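Local coordinates for protein putative oxidoreductase (Bacteroides fragilis NCTC 9343, PDB 3FHL) that is a putative oxidoreductase of the Gfo/Idh/MocA family and probably works with a nicotinamide dinucleotide held by its Rossmann domain, at residues F153-N158 against A233-R238; G174-L179 against F214-L219; Q123-D128 against G180-D185. All coordinates share one frame; numbering follows the deposited sequence.

In the fold
Interactions 1 and 2 share the large mixed sheet of the C-terminal domain, with centres 14 Å apart: strands 228-234 and 213-221 are neighbours there, and A233 O lies 2.9 Å from F214 N, a probable hydrogen bond. Interaction 3 joins that domain to the loop after the edge strand 119-122 of the Rossmann sheet, 12 Å from interaction 2 and 18 Å from interaction 1 between centres. F214 CZ touches G180 CA at 3.5 Å, while F153 CE2 meets L183 CD2 at 3.5 Å. Interaction 3 includes H182, which touches K96 and, as in relatives, probably lies near the active site; interactions 1 and 2 both reach the second subunit.

Interaction 1. Residues F153-N158 against A233-R238; sequences FARYRN and ASYLMR
Y235 lies alongside R155 and R157, all three side chains pointing the same way. From R155, CD rests 3.6 Å from Y235 CE1, and NH1 gives a weak hydrogen bond to Y235 OH at 3.2 Å, with the hydroxyl at the edge of the guanidinium. R157 meets the ring differently: Y235 CE1 stands over the centre of its guanidinium, with the two planes 41° apart, although R157 is poorly ordered.

The second cluster is Y156 with R238. Y156 CG is anti to the backbone N (chi1 -179°), which puts it beside the carbonyl carbon, where CG lies 3.8 Å from R238 CA. R238 CB makes a CH-pi contact, 4.0 Å from the ring centroid and over the face, and the guanidinium follows with its plane 21° from that of the ring. The polar ends of both are hydrogen-bonded across the dimer, Y156 OH with T249 O of the second subunit and R238 NH1 with L250 O of the second subunit, so the pair forms part of the dimer interface.

The backbones pair in parallel, strands 146-154 and 228-234, inside the mixed sheet of the C-terminal domain. S234 N donates to F153 O and R155 N to S234 O, the latter at 2.9 Å. Beyond the strand ends the pairing persists through M237 N to R155 O and R157 N to Y235 O, each 2.9 Å. An ST turn follows, S234 OG accepting from L236 N at 3.0 Å. A154 CB touches M237 SD at 3.6 Å, and L236 CD2 fits against Y156 CE1 and N158 CB.

Interaction 2. Residues G174-L179 against F214-L219; sequences GLTYNL and FIIHLL
L175 and T176 pack a short helix against F214 of a sheet strand in a buried, largely apolar helix-on-sheet contact within the C-terminal domain of the Gfo/Idh/MocA fold. Strand 213-221 is an inner strand of the mixed sheet, flanked by strands 194-202 and 228-234. Its residues F214 and I216 direct CB toward helix 175-178, whereas H217 engages its counterpart H217 of the second subunit; the strand therefore serves both the helical layer and the dimer contact.

F214 carries most of the interface. Its CG sits between the backbone N and the carbonyl carbon (chi1 69°), the crowded position, and the ring reaches the helix backbone: CD2 comes within 3.6 Å of T176 CA, and CE2 within 3.5 Å of L175 O. L175 O accepts from L179 N at 2.8 Å, and probably from G180 N; its contact with the ring is packing. L175 CB adds an apolar contact to F214 CD2 at 4.3 Å.

T176 crosses F214 obliquely, and its hydroxyl lies against the root of the F214 side chain. OG1 is 3.4 Å from F214 CB, and its hydrogen-bond partner is D211 OD2. The other branch of the same threonine turns to I216, where T176 CG2 meets I216 CD1 at 4.1 Å.

Interaction 3. Residues Q123-D128 against G180-D185; sequences QNRRWD and GSHLID
R126 grips D185 side-on in a two-pronged salt bridge. NE donates to D185 OD2 at 2.8 Å and NH1 to D185 OD1 at 2.8 Å, each oxygen using its syn lone pair. The guanidinium and carboxylate are nearly coplanar, their planes 24° apart, although the side chains cross at about a right angle. The extended R126 chain brings NE to D185, whose CG is anti to the backbone N (chi1 179°). The guanidinium has further partners: NH1 also forms a salt bridge to D330, and NH2 bonds E325 O, so this buried charge is held from several directions.

Q123 comes tip to tip with the same carboxylate, its OE1 3.1 Å from D185 CG and the amide plane turned from that of the carboxylate.

The contact is a domain junction. Segment 123-128, with a 3-10 turn at 125-126, follows strand 119-122, the last of the parallel Rossmann sheet, and leads into helix 129-139; segment 180-185 opens helix 180-191 of the C-terminal domain. K96, just after strand 91-95, touches H182 and bonds S181 OG; in relatives the equivalent lysine and histidine lie near the nicotinamide, consistent with a place beside the active site here.

R125 packs over one face of the H182 ring with its methylene CD, a CH-pi contact 3.9 Å from the centroid, while S181 OG lies over the opposite face. A water bridges the two residues at the ring edge, 3.0 Å from R125 N and 2.9 Å from H182 ND1. Farther out, the R125 guanidinium stands 89° to the imidazole and is anchored by D128, NH1 to OD2 at 2.8 Å.

Interaction 1. Residues F153-N158 against A233-R238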
loop_
_atom_site.group_PDB
_atom_site.type_symbol
_atom_site.label_atom_id
_atom_site.label_comp_id
_atom_site.label_asym_id
_atom_site.label_seq_id
_atom_site.Cartn_x
_atom_site.Cartn_y
_atom_site.Cartn_z
ATOM N N PHE C 153 3.919 -7.537 5.246
ATOM C CA PHE C 153 4.087 -8.985 5.091
ATOM C C PHE C 153 3.177 -9.553 4.001
ATOM O O PHE C 153 1.976 -9.766 4.205
ATOM C CB PHE C 153 3.828 -9.739 6.400
ATOM C CG PHE C 153 5.010 -9.809 7.325
ATOM C CD1 PHE C 153 6.266 -10.209 6.860
ATOM C CD2 PHE C 153 4.860 -9.513 8.681
ATOM C CE1 PHE C 153 7.353 -10.288 7.727
ATOM C CE2 PHE C 153 5.948 -9.589 9.557
ATOM C CZ PHE C 153 7.191 -9.974 9.079
ATOM N N ALA C 154 3.773 -9.821 2.845
ATOM C CA ALA C 154 3.069 -10.355 1.701
ATOM C C ALA C 154 3.083 -11.875 1.737
ATOM O O ALA C 154 4.144 -12.503 1.822
ATOM C CB ALA C 154 3.720 -9.849 0.444
ATOM N N ARG C 155 1.904 -12.473 1.688
ATOM C CA ARG C 155 1.809 -13.928 1.655
ATOM C C ARG C 155 0.812 -14.345 0.582
ATOM O O ARG C 155 0.032 -13.532 0.109
ATOM C CB ARG C 155 1.373 -14.468 3.026
ATOM C CG ARG C 155 2.382 -14.215 4.151
ATOM C CD ARG C 155 2.142 -15.126 5.348
ATOM N NE ARG C 155 3.245 -15.072 6.308
ATOM C CZ ARG C 155 3.211 -15.582 7.538
ATOM N NH1 ARG C 155 2.117 -16.190 7.989
ATOM N NH2 ARG C 155 4.277 -15.472 8.323
ATOM N N TYR C 156 0.847 -15.614 0.198
ATOM C CA TYR C 156 -0.124 -16.135 -0.735
ATOM C C TYR C 156 -0.538 -17.542 -0.332
ATOM O O TYR C 156 0.200 -18.498 -0.558
ATOM C CB TYR C 156 0.384 -16.096 -2.196
ATOM C CG TYR C 156 -0.657 -16.613 -3.173
ATOM C CD1 TYR C 156 -1.794 -15.857 -3.471
ATOM C CD2 TYR C 156 -0.536 -17.877 -3.753
ATOM C CE1 TYR C 156 -2.766 -16.339 -4.336
ATOM C CE2 TYR C 156 -1.506 -18.375 -4.603
ATOM C CZ TYR C 156 -2.621 -17.597 -4.895
ATOM O OH TYR C 156 -3.593 -18.074 -5.739
ATOM N N ARG C 157 -1.732 -17.629 0.201
ATOM C CA ARG C 157 -2.338 -18.866 0.565
ATOM C C ARG C 157 -3.839 -18.795 0.314
ATOM O O ARG C 157 -4.575 -18.300 1.122
ATOM C CB ARG C 157 -2.044 -19.157 2.027
ATOM C CG ARG C 157 -2.637 -20.432 2.545
ATOM C CD ARG C 157 -1.788 -21.031 3.639
ATOM N NE ARG C 157 -2.214 -20.599 4.952
ATOM C CZ ARG C 157 -1.399 -20.276 5.941
ATOM N NH1 ARG C 157 -0.095 -20.332 5.776
ATOM N NH2 ARG C 157 -1.900 -19.888 7.099
ATOM N N ASN C 158 -4.269 -19.295 -0.830
ATOM C CA ASN C 158 -5.658 -19.200 -1.232
ATOM C C ASN C 158 -6.404 -20.424 -0.821
ATOM O O ASN C 158 -6.933 -21.116 -1.631
ATOM C CB ASN C 158 -5.767 -19.032 -2.736
ATOM C CG ASN C 158 -7.183 -18.839 -3.205
ATOM O OD1 ASN C 158 -7.999 -18.269 -2.523
ATOM N ND2 ASN C 158 -7.465 -19.305 -4.381
ATOM N N ALA C 233 -0.524 -6.362 5.661
ATOM C CA ALA C 233 -0.304 -7.790 5.413
ATOM C C ALA C 233 -1.501 -8.387 4.714
ATOM O O ALA C 233 -2.614 -7.898 4.874
ATOM C CB ALA C 233 -0.024 -8.554 6.704
ATOM N N SER C 234 -1.272 -9.462 3.961
ATOM C CA SER C 234 -2.340 -10.101 3.213
ATOM C C SER C 234 -1.939 -11.524 2.886
ATOM O O SER C 234 -0.762 -11.802 2.666
ATOM C CB SER C 234 -2.622 -9.336 1.907
ATOM O OG SER C 234 -3.661 -9.960 1.154
ATOM N N TYR C 235 -2.932 -12.406 2.855
ATOM C CA TYR C 235 -2.745 -13.777 2.388
ATOM C C TYR C 235 -3.041 -13.942 0.896
ATOM O O TYR C 235 -2.985 -15.049 0.371
ATOM C CB TYR C 235 -3.603 -14.740 3.204
ATOM C CG TYR C 235 -2.903 -15.296 4.423
ATOM C CD1 TYR C 235 -1.774 -16.105 4.294
ATOM C CD2 TYR C 235 -3.375 -15.024 5.701
ATOM C CE1 TYR C 235 -1.137 -16.628 5.407
ATOM C CE2 TYR C 235 -2.748 -15.550 6.823
ATOM C CZ TYR C 235 -1.626 -16.340 6.670
ATOM O OH TYR C 235 -0.997 -16.846 7.787
ATOM N N LEU C 236 -3.339 -12.842 0.211
ATOM C CA LEU C 236 -3.549 -12.900 -1.236
ATOM C C LEU C 236 -2.704 -11.880 -1.981
ATOM O O LEU C 236 -3.213 -10.864 -2.469
ATOM C CB LEU C 236 -5.036 -12.736 -1.564
ATOM C CG LEU C 236 -5.947 -13.932 -1.262
ATOM C CD1 LEU C 236 -7.385 -13.544 -1.637
ATOM C CD2 LEU C 236 -5.489 -15.204 -2.008
ATOM N N MET C 237 -1.398 -12.128 -2.001
ATOM C CA MET C 237 -0.441 -11.316 -2.745
ATOM C C MET C 237 0.503 -12.279 -3.447
ATOM O O MET C 237 1.648 -12.478 -3.006
ATOM C CB MET C 237 0.367 -10.356 -1.844
ATOM C CG MET C 237 -0.399 -9.239 -1.172
ATOM S SD MET C 237 0.645 -8.064 -0.263
ATOM C CE MET C 237 -0.557 -6.801 0.111
ATOM N N ARG C 238 0.020 -12.889 -4.531
ATOM C CA ARG C 238 0.812 -13.873 -5.280
ATOM C C ARG C 238 2.148 -13.319 -5.720
ATOM O O ARG C 238 3.167 -14.005 -5.649
ATOM C CB ARG C 238 0.047 -14.482 -6.466
ATOM C CG ARG C 238 0.718 -15.775 -6.932
ATOM C CD ARG C 238 -0.165 -16.660 -7.752
ATOM N NE ARG C 238 0.359 -18.021 -7.745
ATOM C CZ ARG C 238 -0.320 -19.102 -8.121
ATOM N NH1 ARG C 238 -1.568 -19.004 -8.550
ATOM N NH2 ARG C 238 0.254 -20.296 -8.058
#

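Interaction 2. Residues G174-L179 against F214-L219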
loop_
_atom_site.group_PDB
_atom_site.type_symbol
_atom_site.label_atom_id
_atom_site.label_comp_id
_atom_site.label_asym_id
_atom_site.label_seq_id
_atom_site.Cartn_x
_atom_site.Cartn_y
_atom_site.Cartn_z
ATOM N N GLY C 174 -6.737 -13.347 14.129
ATOM C CA GLY C 174 -6.567 -12.704 12.825
ATOM C C GLY C 174 -5.141 -12.347 12.438
ATOM O O GLY C 174 -4.207 -12.509 13.229
ATOM N N LEU C 175 -4.983 -11.849 11.214
ATOM C CA LEU C 175 -3.684 -11.416 10.699
ATOM C C LEU C 175 -3.176 -10.164 11.408
ATOM O O LEU C 175 -1.976 -10.005 11.595
ATOM C CB LEU C 175 -3.774 -11.131 9.196
ATOM C CG LEU C 175 -2.488 -11.267 8.380
ATOM C CD1 LEU C 175 -1.871 -12.634 8.594
ATOM C CD2 LEU C 175 -2.757 -11.042 6.911
ATOM N N THR C 176 -4.100 -9.275 11.767
ATOM C CA THR C 176 -3.773 -8.017 12.465
ATOM C C THR C 176 -3.135 -8.266 13.833
ATOM O O THR C 176 -2.247 -7.514 14.259
ATOM C CB THR C 176 -5.025 -7.132 12.614
ATOM O OG1 THR C 176 -5.621 -6.945 11.322
ATOM C CG2 THR C 176 -4.680 -5.738 13.200
ATOM N N TYR C 177 -3.579 -9.318 14.510
ATOM C CA TYR C 177 -2.911 -9.774 15.734
ATOM C C TYR C 177 -1.618 -10.519 15.421
ATOM O O TYR C 177 -0.564 -10.134 15.910
ATOM C CB TYR C 177 -3.821 -10.664 16.585
ATOM C CG TYR C 177 -4.648 -9.921 17.610
ATOM C CD1 TYR C 177 -6.018 -9.721 17.410
ATOM C CD2 TYR C 177 -4.070 -9.429 18.784
ATOM C CE1 TYR C 177 -6.798 -9.041 18.352
ATOM C CE2 TYR C 177 -4.842 -8.742 19.737
ATOM C CZ TYR C 177 -6.207 -8.552 19.508
ATOM O OH TYR C 177 -6.987 -7.882 20.427
ATOM N N ASN C 178 -1.700 -11.561 14.588
ATOM C CA ASN C 178 -0.559 -12.439 14.348
ATOM C C ASN C 178 0.656 -11.770 13.698
ATOM O O ASN C 178 1.772 -11.925 14.185
ATOM C CB ASN C 178 -0.991 -13.686 13.572
ATOM C CG ASN C 178 -1.831 -14.638 14.416
ATOM O OD1 ASN C 178 -1.574 -14.832 15.608
ATOM N ND2 ASN C 178 -2.838 -15.242 13.794
ATOM N N LEU C 179 0.443 -11.027 12.612
ATOM C CA LEU C 179 1.554 -10.378 11.919
ATOM C C LEU C 179 1.621 -8.896 12.193
ATOM O O LEU C 179 2.697 -8.311 12.190
ATOM C CB LEU C 179 1.492 -10.617 10.403
ATOM C CG LEU C 179 1.718 -12.064 9.949
ATOM C CD1 LEU C 179 1.737 -12.111 8.441
ATOM C CD2 LEU C 179 3.014 -12.612 10.517
ATOM N N PHE C 214 -4.877 -6.608 6.233
ATOM C CA PHE C 214 -5.022 -5.318 6.927
ATOM C C PHE C 214 -4.177 -4.272 6.253
ATOM O O PHE C 214 -3.142 -4.585 5.660
ATOM C CB PHE C 214 -4.716 -5.439 8.443
ATOM C CG PHE C 214 -3.266 -5.713 8.782
ATOM C CD1 PHE C 214 -2.302 -4.700 8.725
ATOM C CD2 PHE C 214 -2.869 -6.978 9.178
ATOM C CE1 PHE C 214 -0.980 -4.955 9.033
ATOM C CE2 PHE C 214 -1.549 -7.236 9.509
ATOM C CZ PHE C 214 -0.600 -6.220 9.423
ATOM N N ILE C 215 -4.644 -3.034 6.301
ATOM C CA ILE C 215 -3.801 -1.889 6.030
ATOM C C ILE C 215 -3.999 -0.917 7.202
ATOM O O ILE C 215 -5.126 -0.661 7.606
ATOM C CB ILE C 215 -4.068 -1.224 4.648
ATOM C CG1 ILE C 215 -3.073 -0.084 4.407
ATOM C CG2 ILE C 215 -5.539 -0.757 4.494
ATOM C CD1 ILE C 215 -2.902 0.288 2.966
ATOM N N ILE C 216 -2.893 -0.417 7.748
ATOM C CA ILE C 216 -2.914 0.465 8.913
ATOM C C ILE C 216 -2.068 1.686 8.653
ATOM O O ILE C 216 -0.932 1.595 8.194
ATOM C CB ILE C 216 -2.415 -0.271 10.188
ATOM C CG1 ILE C 216 -3.343 -1.452 10.510
ATOM C CG2 ILE C 216 -2.301 0.704 11.367
ATOM C CD1 ILE C 216 -2.780 -2.460 11.513
ATOM N N HIS C 217 -2.623 2.847 8.970
ATOM C CA HIS C 217 -1.852 4.067 8.974
ATOM C C HIS C 217 -1.719 4.547 10.400
ATOM O O HIS C 217 -2.721 4.710 11.090
ATOM C CB HIS C 217 -2.522 5.136 8.112
ATOM C CG HIS C 217 -2.587 4.757 6.671
ATOM N ND1 HIS C 217 -1.455 4.599 5.905
ATOM C CD2 HIS C 217 -3.633 4.439 5.874
ATOM C CE1 HIS C 217 -1.802 4.227 4.686
ATOM N NE2 HIS C 217 -3.119 4.129 4.640
ATOM N N LEU C 218 -0.475 4.752 10.825
ATOM C CA LEU C 218 -0.188 5.321 12.141
ATOM C C LEU C 218 0.079 6.787 11.886
ATOM O O LEU C 218 1.075 7.159 11.250
ATOM C CB LEU C 218 1.014 4.626 12.801
ATOM C CG LEU C 218 0.980 3.112 12.928
ATOM C CD1 LEU C 218 2.207 2.647 13.710
ATOM C CD2 LEU C 218 -0.271 2.681 13.643
ATOM N N LEU C 219 -0.848 7.619 12.345
ATOM C CA LEU C 219 -0.886 9.018 11.950
ATOM C C LEU C 219 -0.177 9.862 12.995
ATOM O O LEU C 219 -0.519 9.801 14.173
ATOM C CB LEU C 219 -2.349 9.476 11.753
ATOM C CG LEU C 219 -3.217 8.569 10.852
ATOM C CD1 LEU C 219 -4.717 8.767 11.059
ATOM C CD2 LEU C 219 -2.857 8.739 9.390
#

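Interaction 3. Residues Q123-D128 against G180-D185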
loop_
_atom_site.group_PDB
_atom_site.type_symbol
_atom_site.label_atom_id
_atom_site.label_comp_id
_atom_site.label_asym_id
_atom_site.label_seq_id
_atom_site.Cartn_x
_atom_site.Cartn_y
_atom_site.Cartn_z
ATOM N N GLN C 123 9.884 -10.289 21.611
ATOM C CA GLN C 123 9.517 -9.749 20.299
ATOM C C GLN C 123 10.746 -9.814 19.406
ATOM O O GLN C 123 11.516 -8.857 19.309
ATOM C CB GLN C 123 8.981 -8.310 20.428
ATOM C CG GLN C 123 7.793 -8.171 21.398
ATOM C CD GLN C 123 6.961 -6.933 21.157
ATOM O OE1 GLN C 123 6.269 -6.831 20.148
ATOM N NE2 GLN C 123 7.001 -5.991 22.096
ATOM N N ASN C 124 10.932 -10.953 18.745
ATOM C CA ASN C 124 12.184 -11.231 18.057
ATOM C C ASN C 124 12.414 -10.561 16.709
ATOM O O ASN C 124 13.555 -10.505 16.238
ATOM C CB ASN C 124 12.395 -12.735 17.902
ATOM C CG ASN C 124 11.285 -13.422 17.133
ATOM O OD1 ASN C 124 10.258 -12.844 16.801
ATOM N ND2 ASN C 124 11.488 -14.688 16.866
ATOM N N ARG C 125 11.350 -10.052 16.091
ATOM C CA ARG C 125 11.486 -9.474 14.757
ATOM C C ARG C 125 12.152 -8.107 14.757
ATOM O O ARG C 125 12.444 -7.546 13.699
ATOM C CB ARG C 125 10.161 -9.503 13.989
ATOM C CG ARG C 125 9.774 -10.941 13.576
ATOM C CD ARG C 125 8.729 -10.949 12.484
ATOM N NE ARG C 125 8.295 -12.303 12.133
ATOM C CZ ARG C 125 8.903 -13.091 11.246
ATOM N NH1 ARG C 125 10.003 -12.687 10.608
ATOM N NH2 ARG C 125 8.407 -14.299 11.008
ATOM N N ARG C 126 12.463 -7.611 15.954
ATOM C CA ARG C 126 13.374 -6.484 16.098
ATOM C C ARG C 126 14.795 -6.870 15.667
ATOM O O ARG C 126 15.618 -6.006 15.379
ATOM C CB ARG C 126 13.391 -6.005 17.544
ATOM C CG ARG C 126 12.050 -5.521 18.034
ATOM C CD ARG C 126 12.215 -4.723 19.288
ATOM N NE ARG C 126 10.962 -4.472 19.992
ATOM C CZ ARG C 126 10.903 -3.859 21.167
ATOM N NH1 ARG C 126 9.740 -3.643 21.761
ATOM N NH2 ARG C 126 12.022 -3.451 21.747
ATOM N N TRP C 127 15.062 -8.173 15.597
ATOM C CA TRP C 127 16.375 -8.653 15.149
ATOM C C TRP C 127 16.307 -9.417 13.826
ATOM O O TRP C 127 17.201 -10.193 13.509
ATOM C CB TRP C 127 17.037 -9.507 16.244
ATOM C CG TRP C 127 17.421 -8.714 17.476
ATOM C CD1 TRP C 127 18.582 -8.008 17.676
ATOM C CD2 TRP C 127 16.634 -8.528 18.650
ATOM N NE1 TRP C 127 18.559 -7.394 18.912
ATOM C CE2 TRP C 127 17.378 -7.700 19.531
ATOM C CE3 TRP C 127 15.366 -8.971 19.049
ATOM C CZ2 TRP C 127 16.897 -7.319 20.782
ATOM C CZ3 TRP C 127 14.894 -8.595 20.301
ATOM C CH2 TRP C 127 15.657 -7.770 21.149
ATOM N N ASP C 128 15.242 -9.199 13.050
ATOM C CA ASP C 128 15.217 -9.674 11.659
ATOM C C ASP C 128 16.287 -8.914 10.893
ATOM O O ASP C 128 16.520 -7.742 11.183
ATOM C CB ASP C 128 13.844 -9.414 11.022
ATOM C CG ASP C 128 12.848 -10.545 11.269
ATOM O OD1 ASP C 128 13.190 -11.533 11.955
ATOM O OD2 ASP C 128 11.705 -10.455 10.765
ATOM N N GLY C 180 0.463 -8.286 12.408
ATOM C CA GLY C 180 0.407 -6.864 12.699
ATOM C C GLY C 180 1.140 -6.477 13.964
ATOM O O GLY C 180 1.764 -5.415 13.999
ATOM N N SER C 181 1.072 -7.328 14.995
ATOM C CA SER C 181 1.835 -7.107 16.231
ATOM C C SER C 181 3.313 -6.858 15.929
ATOM O O SER C 181 3.871 -5.875 16.399
ATOM C CB SER C 181 1.678 -8.267 17.224
ATOM O OG SER C 181 2.077 -9.499 16.635
ATOM N N HIS C 182 3.922 -7.704 15.097
ATOM C CA HIS C 182 5.336 -7.530 14.736
ATOM C C HIS C 182 5.621 -6.206 14.026
ATOM O O HIS C 182 6.618 -5.549 14.316
ATOM C CB HIS C 182 5.839 -8.682 13.849
ATOM C CG HIS C 182 5.747 -10.032 14.484
ATOM N ND1 HIS C 182 6.581 -10.434 15.503
ATOM C CD2 HIS C 182 4.949 -11.091 14.211
ATOM C CE1 HIS C 182 6.284 -11.673 15.847
ATOM N NE2 HIS C 182 5.299 -12.095 15.075
ATOM N N LEU C 183 4.747 -5.817 13.098
ATOM C CA LEU C 183 4.968 -4.616 12.284
ATOM C C LEU C 183 4.759 -3.350 13.085
ATOM O O LEU C 183 5.481 -2.374 12.900
ATOM C CB LEU C 183 4.034 -4.598 11.053
ATOM C CG LEU C 183 4.135 -5.805 10.101
ATOM C CD1 LEU C 183 3.341 -5.556 8.843
ATOM C CD2 LEU C 183 5.601 -6.118 9.726
ATOM N N ILE C 184 3.712 -3.351 13.905
ATOM C CA ILE C 184 3.417 -2.233 14.791
ATOM C C ILE C 184 4.545 -2.037 15.814
ATOM O O ILE C 184 5.009 -0.916 16.011
ATOM C CB ILE C 184 2.067 -2.418 15.524
ATOM C CG1 ILE C 184 0.894 -2.344 14.533
ATOM C CG2 ILE C 184 1.904 -1.325 16.558
ATOM C CD1 ILE C 184 -0.384 -3.025 14.999
ATOM N N ASP C 185 4.985 -3.129 16.446
ATOM C CA ASP C 185 6.131 -3.056 17.372
ATOM C C ASP C 185 7.352 -2.362 16.766
ATOM O O ASP C 185 7.893 -1.414 17.348
ATOM C CB ASP C 185 6.514 -4.444 17.877
ATOM C CG ASP C 185 7.710 -4.409 18.818
ATOM O OD1 ASP C 185 7.618 -3.759 19.899
ATOM O OD2 ASP C 185 8.740 -5.030 18.466
HETATM O O HOH W 1 8.692 -9.074 17.016
#